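Local coordinates for protein KLLA0B12012p (Kluyveromyces lactis, PDB 6Y3P) that forms the C-terminal, ATP-grasp domain of Pby1, a direct partner of the mRNA decapping enzyme Dcp2, and probably binds ATP, at residues Ala117-Leu120 with Asp121-Leu124; Gly53-Gln57 with Leu58-Gln62. All coordinates share one frame; numbering follows the deposited sequence.

Contact 1: Ala117-Leu120 with Asp121-Leu124; sequences AEFL and DDAL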
loop_
_atom_site.group_PDB
_atom_site.type_symbol
_atom_site.label_atom_id
_atom_site.label_comp_id
_atom_site.label_asym_id
_atom_site.label_seq_id
_atom_site.Cartn_x
_atom_site.Cartn_y
_atom_site.Cartn_z
ATOM N N ALA A 117 25.187 -10.560 -20.067
ATOM C CA ALA A 117 24.922 -9.281 -20.752
ATOM C C ALA A 117 24.581 -9.434 -22.239
ATOM O O ALA A 117 23.693 -8.733 -22.730
ATOM C CB ALA A 117 26.106 -8.332 -20.570
ATOM N N GLU A 118 25.247 -10.377 -22.932
ATOM C CA GLU A 118 25.045 -10.656 -24.363
ATOM C C GLU A 118 23.625 -11.180 -24.716
ATOM O O GLU A 118 23.234 -11.163 -25.889
ATOM C CB GLU A 118 26.137 -11.597 -24.916
ATOM C CG GLU A 118 26.688 -12.651 -23.951
ATOM C CD GLU A 118 28.020 -12.311 -23.301
ATOM O OE1 GLU A 118 29.012 -12.084 -24.038
ATOM O OE2 GLU A 118 28.076 -12.299 -22.047
ATOM N N PHE A 119 22.843 -11.597 -23.695
ATOM C CA PHE A 119 21.496 -12.108 -23.902
ATOM C C PHE A 119 20.417 -11.249 -23.266
ATOM O O PHE A 119 19.292 -11.722 -23.083
ATOM C CB PHE A 119 21.403 -13.571 -23.455
ATOM C CG PHE A 119 22.124 -14.511 -24.378
ATOM C CD1 PHE A 119 21.559 -14.890 -25.585
ATOM C CD2 PHE A 119 23.370 -15.024 -24.037
ATOM C CE1 PHE A 119 22.222 -15.777 -26.432
ATOM C CE2 PHE A 119 24.041 -15.887 -24.899
ATOM C CZ PHE A 119 23.471 -16.250 -26.097
ATOM N N LEU A 120 20.747 -9.957 -22.997
ATOM C CA LEU A 120 19.851 -8.935 -22.444
ATOM C C LEU A 120 18.661 -8.728 -23.381
ATOM O O LEU A 120 17.533 -8.618 -22.906
ATOM C CB LEU A 120 20.606 -7.602 -22.205
ATOM C CG LEU A 120 19.854 -6.434 -21.508
ATOM C CD1 LEU A 120 20.790 -5.656 -20.639
ATOM C CD2 LEU A 120 19.379 -5.400 -22.510
ATOM N N ASP A 121 18.908 -8.715 -24.700
ATOM C CA ASP A 121 17.846 -8.566 -25.694
ATOM C C ASP A 121 16.829 -9.709 -25.667
ATOM O O ASP A 121 15.655 -9.451 -25.913
ATOM C CB ASP A 121 18.403 -8.351 -27.110
ATOM C CG ASP A 121 18.963 -6.959 -27.370
ATOM O OD1 ASP A 121 18.459 -5.974 -26.745
ATOM O OD2 ASP A 121 19.875 -6.840 -28.217
ATOM N N ASP A 122 17.252 -10.939 -25.335
ATOM C CA ASP A 122 16.346 -12.088 -25.246
ATOM C C ASP A 122 15.506 -12.018 -23.981
ATOM O O ASP A 122 14.352 -12.439 -23.990
ATOM C CB ASP A 122 17.129 -13.404 -25.250
ATOM C CG ASP A 122 17.913 -13.712 -26.512
ATOM O OD1 ASP A 122 18.000 -12.821 -27.399
ATOM O OD2 ASP A 122 18.450 -14.841 -26.612
ATOM N N ALA A 123 16.093 -11.493 -22.892
ATOM C CA ALA A 123 15.411 -11.325 -21.614
ATOM C C ALA A 123 14.313 -10.255 -21.729
ATOM O O ALA A 123 13.260 -10.401 -21.104
ATOM C CB ALA A 123 16.409 -10.963 -20.536
ATOM N N LEU A 124 14.541 -9.220 -22.571
ATOM C CA LEU A 124 13.579 -8.147 -22.833
ATOM C C LEU A 124 12.387 -8.642 -23.664
ATOM O O LEU A 124 11.297 -8.067 -23.591
ATOM C CB LEU A 124 14.249 -6.906 -23.462
ATOM C CG LEU A 124 15.312 -6.162 -22.601
ATOM C CD1 LEU A 124 15.865 -4.962 -23.337
ATOM C CD2 LEU A 124 14.759 -5.699 -21.278
#
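As the chain winds into helix 120-125, Phe119 O receives Ala123 N at 3.2 Å, with the donor in the carbonyl plane, and takes a weak, more bent bond from Asp122 N (129° at the hydrogen), while one residue on Leu124 N bonds to Leu120 O at 3.1 Å. Two amides thus share the Phe119 oxygen in the first turn.

The side chains of Phe119 and Asp122 run alongside each other, pointing the same way. Because CG of Phe119 lies beside its own backbone N (chi1 -72°), and that of Asp122 does likewise, the carboxylate arrives at the rim of the ring: OD2 of Asp122 is 3.3 Å from CD1 of Phe119, at the edge and near the ring plane, where the slightly positive ring hydrogens would probably suit it. The planes of ring and carboxylate are 64° apart.

On the buried side, Leu120 and Leu124 meet through one methyl each, CD2 of the former lying 3.6 Å from CD1 of the latter, their side chains crossing obliquely. CG of Leu124 also lies 3.3 Å from Leu120 O, the oxygen its own amide binds. Leu120 packs further on Gln164 and Phe167 of helix 160-171, while Leu124 reaches Leu130, Arg131 and Leu134 of helix 128-136 and, with Ala123, Ile112 of strand 109-113.

The arrangement is a helix N-terminus with Phe119 at the N-cap position, and the short amphipathic helix that follows is set against two neighbouring helices and an edge strand of the antiparallel five-stranded sheet.

Contact 2: Gly53-Gln57 with Leu58-Gln62; sequences GDYEQ and LDMDQ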
loop_
_atom_site.group_PDB
_atom_site.type_symbol
_atom_site.label_atom_id
_atom_site.label_comp_id
_atom_site.label_asym_id
_atom_site.label_seq_id
_atom_site.Cartn_x
_atom_site.Cartn_y
_atom_site.Cartn_z
ATOM N N GLY A 53 -7.797 -9.816 14.954
ATOM C CA GLY A 53 -6.551 -10.492 15.275
ATOM C C GLY A 53 -5.430 -10.194 14.299
ATOM O O GLY A 53 -5.618 -9.460 13.334
ATOM N N ASP A 54 -4.239 -10.759 14.561
ATOM C CA ASP A 54 -3.081 -10.712 13.667
ATOM C C ASP A 54 -3.417 -11.728 12.586
ATOM O O ASP A 54 -4.274 -12.577 12.835
ATOM C CB ASP A 54 -1.779 -11.082 14.405
ATOM C CG ASP A 54 -1.325 -10.018 15.384
ATOM O OD1 ASP A 54 -1.286 -8.823 14.996
ATOM O OD2 ASP A 54 -1.017 -10.371 16.538
ATOM N N TYR A 55 -2.827 -11.602 11.378
ATOM C CA TYR A 55 -3.173 -12.451 10.236
ATOM C C TYR A 55 -3.222 -13.933 10.553
ATOM O O TYR A 55 -4.220 -14.582 10.229
ATOM C CB TYR A 55 -2.289 -12.191 9.001
ATOM C CG TYR A 55 -2.795 -12.948 7.793
ATOM C CD1 TYR A 55 -4.053 -12.677 7.251
ATOM C CD2 TYR A 55 -2.051 -13.983 7.232
ATOM C CE1 TYR A 55 -4.538 -13.387 6.154
ATOM C CE2 TYR A 55 -2.530 -14.711 6.141
ATOM C CZ TYR A 55 -3.772 -14.404 5.598
ATOM O OH TYR A 55 -4.241 -15.106 4.506
ATOM N N GLU A 56 -2.183 -14.443 11.232
ATOM C CA GLU A 56 -2.062 -15.845 11.610
ATOM C C GLU A 56 -3.075 -16.311 12.660
ATOM O O GLU A 56 -3.342 -17.514 12.707
ATOM C CB GLU A 56 -0.616 -16.184 12.057
ATOM C CG GLU A 56 0.423 -16.256 10.932
ATOM C CD GLU A 56 0.009 -16.773 9.557
ATOM O OE1 GLU A 56 0.279 -16.067 8.556
ATOM O OE2 GLU A 56 -0.574 -17.879 9.475
ATOM N N GLN A 57 -3.648 -15.391 13.494
ATOM C CA GLN A 57 -4.631 -15.813 14.522
ATOM C C GLN A 57 -6.039 -15.997 13.906
ATOM O O GLN A 57 -6.906 -16.647 14.504
ATOM C CB GLN A 57 -4.713 -14.818 15.699
ATOM C CG GLN A 57 -3.401 -14.535 16.432
ATOM C CD GLN A 57 -3.411 -13.225 17.189
ATOM O OE1 GLN A 57 -4.160 -12.284 16.889
ATOM N NE2 GLN A 57 -2.532 -13.102 18.152
ATOM N N LEU A 58 -6.275 -15.410 12.726
ATOM C CA LEU A 58 -7.605 -15.519 12.115
ATOM C C LEU A 58 -7.868 -16.894 11.491
ATOM O O LEU A 58 -6.918 -17.606 11.149
ATOM C CB LEU A 58 -7.862 -14.382 11.120
ATOM C CG LEU A 58 -7.660 -12.959 11.634
ATOM C CD1 LEU A 58 -7.785 -11.972 10.504
ATOM C CD2 LEU A 58 -8.641 -12.608 12.744
ATOM N N ASP A 59 -9.153 -17.278 11.401
ATOM C CA ASP A 59 -9.558 -18.562 10.845
ATOM C C ASP A 59 -10.222 -18.360 9.496
ATOM O O ASP A 59 -11.424 -18.085 9.418
ATOM C CB ASP A 59 -10.465 -19.332 11.813
ATOM C CG ASP A 59 -10.645 -20.812 11.468
ATOM O OD1 ASP A 59 -10.148 -21.248 10.391
ATOM O OD2 ASP A 59 -11.250 -21.537 12.281
ATOM N N MET A 60 -9.427 -18.537 8.427
ATOM C CA MET A 60 -9.859 -18.331 7.046
ATOM C C MET A 60 -10.901 -19.352 6.584
ATOM O O MET A 60 -11.758 -19.000 5.767
ATOM C CB MET A 60 -8.660 -18.242 6.080
ATOM C CG MET A 60 -7.703 -17.077 6.385
ATOM S SD MET A 60 -8.469 -15.450 6.208
ATOM C CE MET A 60 -7.884 -14.663 7.641
ATOM N N ASP A 61 -10.881 -20.572 7.140
ATOM C CA ASP A 61 -11.874 -21.607 6.813
ATOM C C ASP A 61 -13.253 -21.273 7.407
ATOM O O ASP A 61 -14.267 -21.504 6.754
ATOM C CB ASP A 61 -11.393 -23.013 7.236
ATOM C CG ASP A 61 -10.142 -23.476 6.498
ATOM O OD1 ASP A 61 -9.058 -23.488 7.118
ATOM O OD2 ASP A 61 -10.247 -23.804 5.290
ATOM N N GLN A 62 -13.284 -20.714 8.631
ATOM C CA GLN A 62 -14.513 -20.297 9.322
ATOM C C GLN A 62 -15.078 -18.974 8.761
ATOM O O GLN A 62 -16.233 -18.639 9.014
ATOM C CB GLN A 62 -14.269 -20.193 10.834
ATOM C CG GLN A 62 -14.543 -21.477 11.564
ATOM C CD GLN A 62 -15.781 -21.381 12.402
ATOM O OE1 GLN A 62 -16.903 -21.363 11.898
ATOM N NE2 GLN A 62 -15.602 -21.370 13.710
#
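Leu58 holds CG beside its own backbone N (chi1 -53°), with CD2 reaching back against Gly53 and CG against Asp54, while Tyr55, its CG anti to N (chi1 -172°), places its ring beside Met60 CE. The pairing of Tyr55 with Met60 is a Met-aromatic contact between the loop after strand 48-52 and the start of helix 60-65.

The two side chains cross at about a right angle. Met60 bends at chi2 and chi3, bringing CE to 3.9 Å from Tyr55 CE1; SD of Met60 stands 5.5 Å from the centroid of the Tyr55 ring, obliquely placed. The same ring has a cation-pi partner in Arg77 and meets the ring of Phe349.

Leu58, just after the turn, is buried. Its CD2 lies 3.7 Å from Gly53 N and its CG 3.6 Å from Asp54 O, and it also packs on Tyr69 and Ala71 of strand 69-71. Its amide makes two weak bonds, to Tyr55 O and to Asp54 O, the second of which also accepts from Gln57 N. With an alanine here, the loss of CG and both methyls would probably open a gap between Gly53 and strand 69-71.

Farther on, Asp59 sits at the N-cap of helix 60-65, where its OD1 weakly accepts from Asp61 N. The turn is tied more firmly by Gln57, whose extended chain brings OE1 back to Asp54 N and to Thr13 OG1, both of which it bonds; Asp54 N meets Gln57 OE1 at 2.8 Å, nearly straight at 171° but from above the amide plane.

In the fold
The two contacts lie far apart in the single chain of the assembly, with centres about 44 Å and nearest atoms about 31 Å from each other. Contact 2 comes first along the chain, following strand 48-52 of the parallel four-stranded sheet and leading into helix 60-65. Contact 1 follows strand 109-113, an outermost strand of the antiparallel five-stranded sheet, and starts helix 120-125; its centre is about 32 Å from that of the chain, against about 21 Å for contact 2. They share no sheet or helix. Both are strand-to-helix connections, each leaving a strand of a different sheet, and so shape separate parts of this ATP-grasp, tubulin-tyrosine ligase-like domain without touching.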